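Local coordinates for DNA mismatch repair protein MutS (Thermus aquaticus, PDB 1EWQ), which recognises mismatched base pairs in DNA to start their repair and has a weak ATPase activity, at residues Ala248-Leu260 with Leu616-Ala628. Residues are numbered along the deposited sequence; the frame is centred on the assembly and turned at random.
Sequences AFMRLPEATLRAL and LPLFDGIYTRIGA. With EDO (1,2-ethanediol), chain G.
Phe249 O and Asp620 O are bridged by a water where the two chains first meet. Met250, a selenomethionine, lies over Gly621 and Ile622: its CG is 3.6 Å from Gly621 CA. With CG anti to the backbone N, its SE reaches Ile622 CD1 at 3.7 Å, the two side chains crossing obliquely. At Arg251 the backbones join in a single beta bridge. Arg251 N donates to Asp620 O at 2.9 Å, close to linear at hydrogen (170°), and Arg251 O accepts from Ile622 N. The Arg251 side chain runs alongside Tyr623 in the same direction, CB and CG both near its hydroxyl. Pro253, the N-cap of helix 254-259, sets CG 3.7 Å from Tyr623 CD2, the two side chains crossing at about a right angle, while helix 638-652 also packs on Tyr623. One turn on, Thr256 OG1 donates to Ile622 O at 2.8 Å from above the carbonyl plane (35° out of it). The single N-H of Thr624 is shared: a second water, which donates to Thr256 OG1, is the nearer acceptor, 2.8 Å from Thr624 N, and Thr256 OG1 only a long, weak one. Replacing Thr256 by alanine removes the hydroxyl, which is likely to leave Ile622 O without this donor and the water without one of its anchors. Ala259 CB then approaches Thr624 OG1 at 3.5 Å, and Leu260 CD2 touches Ile622 CG2. Strand 621-625 is an outermost strand of its sheet in the P-loop ATPase domain, with strand 657-662 along its other edge; helix 254-259 crosses it at 74°. The chemistry therefore changes along this edge, from backbone pairing at Arg251 to side-chain hydroxyl and water bonding at Thr256, so Ile622 O and Thr624 N are still met where the incoming chain has turned into helix.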
loop_
_atom_site.group_PDB
_atom_site.type_symbol
_atom_site.label_atom_id
_atom_site.label_comp_id
_atom_site.label_asym_id
_atom_site.label_seq_id
_atom_site.Cartn_x
_atom_site.Cartn_y
_atom_site.Cartn_z
ATOM N N ALA C 248 34.322 15.972 -6.927
ATOM C CA ALA C 248 35.494 15.144 -6.686
ATOM C C ALA C 248 35.187 13.652 -6.804
ATOM O O ALA C 248 36.064 12.818 -6.619
ATOM C CB ALA C 248 36.076 15.456 -5.304
ATOM N N PHE C 249 33.936 13.322 -7.106
ATOM C CA PHE C 249 33.533 11.931 -7.248
ATOM C C PHE C 249 32.812 11.719 -8.571
ATOM O O PHE C 249 32.556 12.662 -9.315
ATOM C CB PHE C 249 32.596 11.524 -6.103
ATOM C CG PHE C 249 33.159 11.779 -4.740
ATOM C CD1 PHE C 249 32.873 12.967 -4.065
ATOM C CD2 PHE C 249 33.983 10.838 -4.128
ATOM C CE1 PHE C 249 33.402 13.213 -2.798
ATOM C CE2 PHE C 249 34.514 11.074 -2.868
ATOM C CZ PHE C 249 34.224 12.265 -2.198
HETATM N N MSE C 250 32.487 10.470 -8.870
HETATM C CA MSE C 250 31.764 10.182 -10.097
HETATM C C MSE C 250 30.346 10.725 -9.983
HETATM O O MSE C 250 29.665 10.518 -8.976
HETATM C CB MSE C 250 31.688 8.681 -10.352
HETATM C CG MSE C 250 30.901 8.341 -11.608
HETATM SE SE MSE C 250 30.367 6.491 -11.687
HETATM C CE MSE C 250 31.977 5.732 -12.345
ATOM N N ARG C 251 29.904 11.416 -11.023
ATOM C CA ARG C 251 28.558 11.967 -11.059
ATOM C C ARG C 251 27.555 10.849 -11.380
ATOM O O ARG C 251 27.749 10.085 -12.333
ATOM C CB ARG C 251 28.464 13.041 -12.145
ATOM C CG ARG C 251 29.403 14.229 -11.973
ATOM C CD ARG C 251 28.890 15.144 -10.884
ATOM N NE ARG C 251 29.630 16.400 -10.813
ATOM C CZ ARG C 251 29.209 17.477 -10.150
ATOM N NH1 ARG C 251 28.049 17.461 -9.497
ATOM N NH2 ARG C 251 29.954 18.572 -10.147
ATOM N N LEU C 252 26.487 10.768 -10.586
ATOM C CA LEU C 252 25.424 9.782 -10.790
ATOM C C LEU C 252 24.050 10.462 -10.709
ATOM O O LEU C 252 23.376 10.409 -9.681
ATOM C CB LEU C 252 25.502 8.668 -9.744
ATOM C CG LEU C 252 26.702 7.719 -9.813
ATOM C CD1 LEU C 252 26.658 6.776 -8.616
ATOM C CD2 LEU C 252 26.681 6.938 -11.112
ATOM N N PRO C 253 23.631 11.124 -11.795
ATOM C CA PRO C 253 22.333 11.807 -11.821
ATOM C C PRO C 253 21.207 10.873 -11.389
ATOM O O PRO C 253 21.344 9.651 -11.452
ATOM C CB PRO C 253 22.191 12.222 -13.286
ATOM C CG PRO C 253 23.596 12.474 -13.699
ATOM C CD PRO C 253 24.349 11.310 -13.067
ATOM N N GLU C 254 20.095 11.454 -10.950
ATOM C CA GLU C 254 18.943 10.664 -10.543
ATOM C C GLU C 254 18.478 9.753 -11.684
ATOM O O GLU C 254 18.162 8.584 -11.469
ATOM C CB GLU C 254 17.781 11.576 -10.131
ATOM C CG GLU C 254 16.538 10.801 -9.684
ATOM C CD GLU C 254 15.386 11.714 -9.280
ATOM O OE1 GLU C 254 15.652 12.790 -8.688
ATOM O OE2 GLU C 254 14.219 11.340 -9.541
ATOM N N ALA C 255 18.434 10.293 -12.896
ATOM C CA ALA C 255 17.993 9.513 -14.050
ATOM C C ALA C 255 18.818 8.237 -14.190
ATOM O O ALA C 255 18.289 7.168 -14.486
ATOM C CB ALA C 255 18.106 10.352 -15.319
ATOM N N THR C 256 20.119 8.369 -13.963
ATOM C CA THR C 256 21.049 7.251 -14.055
ATOM C C THR C 256 20.840 6.238 -12.933
ATOM O O THR C 256 20.749 5.035 -13.181
ATOM C CB THR C 256 22.502 7.754 -13.998
ATOM O OG1 THR C 256 22.785 8.513 -15.176
ATOM C CG2 THR C 256 23.474 6.590 -13.879
ATOM N N LEU C 257 20.789 6.727 -11.698
ATOM C CA LEU C 257 20.581 5.848 -10.554
ATOM C C LEU C 257 19.294 5.062 -10.744
ATOM O O LEU C 257 19.239 3.886 -10.391
ATOM C CB LEU C 257 20.526 6.651 -9.251
ATOM C CG LEU C 257 21.869 7.209 -8.768
ATOM C CD1 LEU C 257 21.662 8.053 -7.540
ATOM C CD2 LEU C 257 22.820 6.061 -8.472
ATOM N N ARG C 258 18.277 5.706 -11.316
ATOM C CA ARG C 258 16.987 5.059 -11.570
ATOM C C ARG C 258 17.054 4.084 -12.744
ATOM O O ARG C 258 16.554 2.958 -12.644
ATOM C CB ARG C 258 15.891 6.097 -11.868
ATOM C CG ARG C 258 15.340 6.850 -10.655
ATOM C CD ARG C 258 14.258 7.855 -11.071
ATOM N NE ARG C 258 13.587 8.474 -9.929
ATOM C CZ ARG C 258 12.792 7.822 -9.079
ATOM N NH1 ARG C 258 12.566 6.524 -9.239
ATOM N NH2 ARG C 258 12.215 8.463 -8.070
ATOM N N ALA C 259 17.651 4.514 -13.854
ATOM C CA ALA C 259 17.746 3.658 -15.030
ATOM C C ALA C 259 18.623 2.439 -14.786
ATOM O O ALA C 259 18.400 1.389 -15.377
ATOM C CB ALA C 259 18.269 4.452 -16.241
ATOM N N LEU C 260 19.615 2.579 -13.915
ATOM C CA LEU C 260 20.525 1.481 -13.590
ATOM C C LEU C 260 20.052 0.681 -12.376
ATOM O O LEU C 260 20.684 -0.304 -11.989
ATOM C CB LEU C 260 21.925 2.031 -13.315
ATOM C CG LEU C 260 22.999 2.021 -14.408
ATOM C CD1 LEU C 260 22.386 1.970 -15.813
ATOM C CD2 LEU C 260 23.889 3.234 -14.208
ATOM N N LEU C 616 39.447 -0.824 -17.556
ATOM C CA LEU C 616 38.540 0.311 -17.519
ATOM C C LEU C 616 39.155 1.666 -17.232
ATOM O O LEU C 616 40.141 1.776 -16.504
ATOM C CB LEU C 616 37.460 0.061 -16.464
ATOM C CG LEU C 616 36.614 -1.202 -16.623
ATOM C CD1 LEU C 616 35.951 -1.533 -15.297
ATOM C CD2 LEU C 616 35.582 -1.003 -17.728
ATOM N N PRO C 617 38.585 2.722 -17.829
ATOM C CA PRO C 617 39.098 4.071 -17.587
ATOM C C PRO C 617 38.363 4.609 -16.349
ATOM O O PRO C 617 37.421 3.977 -15.852
ATOM C CB PRO C 617 38.720 4.821 -18.863
ATOM C CG PRO C 617 37.429 4.181 -19.250
ATOM C CD PRO C 617 37.666 2.699 -18.985
ATOM N N LEU C 618 38.793 5.752 -15.835
ATOM C CA LEU C 618 38.119 6.320 -14.682
ATOM C C LEU C 618 37.143 7.378 -15.190
ATOM O O LEU C 618 37.541 8.492 -15.533
ATOM C CB LEU C 618 39.141 6.922 -13.730
ATOM C CG LEU C 618 40.060 5.870 -13.115
ATOM C CD1 LEU C 618 41.290 6.509 -12.481
ATOM C CD2 LEU C 618 39.252 5.077 -12.103
ATOM N N PHE C 619 35.866 7.010 -15.275
ATOM C CA PHE C 619 34.842 7.928 -15.758
ATOM C C PHE C 619 34.511 8.990 -14.706
ATOM O O PHE C 619 34.549 8.719 -13.509
ATOM C CB PHE C 619 33.565 7.155 -16.130
ATOM C CG PHE C 619 33.773 6.113 -17.199
ATOM C CD1 PHE C 619 33.862 4.765 -16.869
ATOM C CD2 PHE C 619 33.877 6.476 -18.535
ATOM C CE1 PHE C 619 34.048 3.796 -17.863
ATOM C CE2 PHE C 619 34.063 5.510 -19.528
ATOM C CZ PHE C 619 34.146 4.173 -19.190
ATOM N N ASP C 620 34.188 10.200 -15.161
ATOM C CA ASP C 620 33.845 11.276 -14.237
ATOM C C ASP C 620 32.344 11.270 -13.952
ATOM O O ASP C 620 31.866 11.950 -13.045
ATOM C CB ASP C 620 34.303 12.633 -14.796
ATOM C CG ASP C 620 33.523 13.070 -16.015
ATOM O OD1 ASP C 620 32.777 12.255 -16.599
ATOM O OD2 ASP C 620 33.667 14.248 -16.402
ATOM N N GLY C 621 31.614 10.460 -14.714
ATOM C CA GLY C 621 30.175 10.358 -14.536
ATOM C C GLY C 621 29.520 9.436 -15.547
ATOM O O GLY C 621 30.062 9.194 -16.629
ATOM N N ILE C 622 28.368 8.891 -15.187
ATOM C CA ILE C 622 27.631 8.018 -16.095
ATOM C C ILE C 622 26.303 8.703 -16.374
ATOM O O ILE C 622 25.548 8.996 -15.446
ATOM C CB ILE C 622 27.370 6.650 -15.472
ATOM C CG1 ILE C 622 28.699 5.934 -15.217
ATOM C CG2 ILE C 622 26.472 5.835 -16.386
ATOM C CD1 ILE C 622 28.568 4.677 -14.373
ATOM N N TYR C 623 26.033 8.968 -17.650
ATOM C CA TYR C 623 24.802 9.646 -18.050
ATOM C C TYR C 623 23.953 8.793 -18.977
ATOM O O TYR C 623 24.377 8.440 -20.074
ATOM C CB TYR C 623 25.132 10.977 -18.734
ATOM C CG TYR C 623 26.032 11.862 -17.904
ATOM C CD1 TYR C 623 27.395 11.988 -18.197
ATOM C CD2 TYR C 623 25.530 12.549 -16.798
ATOM C CE1 TYR C 623 28.243 12.782 -17.406
ATOM C CE2 TYR C 623 26.365 13.339 -15.998
ATOM C CZ TYR C 623 27.718 13.452 -16.306
ATOM O OH TYR C 623 28.528 14.226 -15.496
ATOM N N THR C 624 22.740 8.481 -18.531
ATOM C CA THR C 624 21.832 7.654 -19.302
ATOM C C THR C 624 20.601 8.389 -19.824
ATOM O O THR C 624 20.162 9.399 -19.265
ATOM C CB THR C 624 21.330 6.455 -18.458
ATOM O OG1 THR C 624 20.541 6.936 -17.361
ATOM C CG2 THR C 624 22.504 5.650 -17.912
ATOM N N ARG C 625 20.062 7.843 -20.908
ATOM C CA ARG C 625 18.848 8.318 -21.559
ATOM C C ARG C 625 18.270 6.987 -22.066
ATOM O O ARG C 625 18.338 6.675 -23.254
ATOM C CB ARG C 625 19.188 9.260 -22.725
ATOM C CG ARG C 625 18.034 10.159 -23.212
ATOM C CD ARG C 625 16.783 9.380 -23.609
ATOM N NE ARG C 625 15.999 8.956 -22.447
ATOM C CZ ARG C 625 15.128 7.946 -22.456
ATOM N NH1 ARG C 625 14.923 7.240 -23.561
ATOM N NH2 ARG C 625 14.449 7.646 -21.356
ATOM N N ILE C 626 17.731 6.198 -21.133
ATOM C CA ILE C 626 17.188 4.865 -21.426
ATOM C C ILE C 626 15.753 4.654 -20.966
ATOM O O ILE C 626 15.370 5.090 -19.882
ATOM C CB ILE C 626 18.049 3.762 -20.745
ATOM C CG1 ILE C 626 19.504 3.861 -21.197
ATOM C CG2 ILE C 626 17.505 2.383 -21.089
ATOM C CD1 ILE C 626 20.467 3.041 -20.333
ATOM N N GLY C 627 14.977 3.949 -21.787
ATOM C CA GLY C 627 13.587 3.656 -21.465
ATOM C C GLY C 627 12.694 4.873 -21.290
ATOM O O GLY C 627 12.833 5.863 -22.000
ATOM N N ALA C 628 11.755 4.779 -20.353
ATOM C CA ALA C 628 10.839 5.877 -20.040
ATOM C C ALA C 628 10.120 6.451 -21.260
ATOM O O ALA C 628 9.795 5.666 -22.178
ATOM C CB ALA C 628 11.601 6.987 -19.302
HETATM C C1 EDO G . 25.789 13.684 -9.636
HETATM O O1 EDO G . 25.437 14.768 -10.530
HETATM C C2 EDO G . 24.879 13.680 -8.438
HETATM O O2 EDO G . 24.417 12.362 -8.211
HETATM O O HOH W 1 32.993 14.048 -11.504
HETATM O O HOH W 2 21.528 10.389 -16.841
#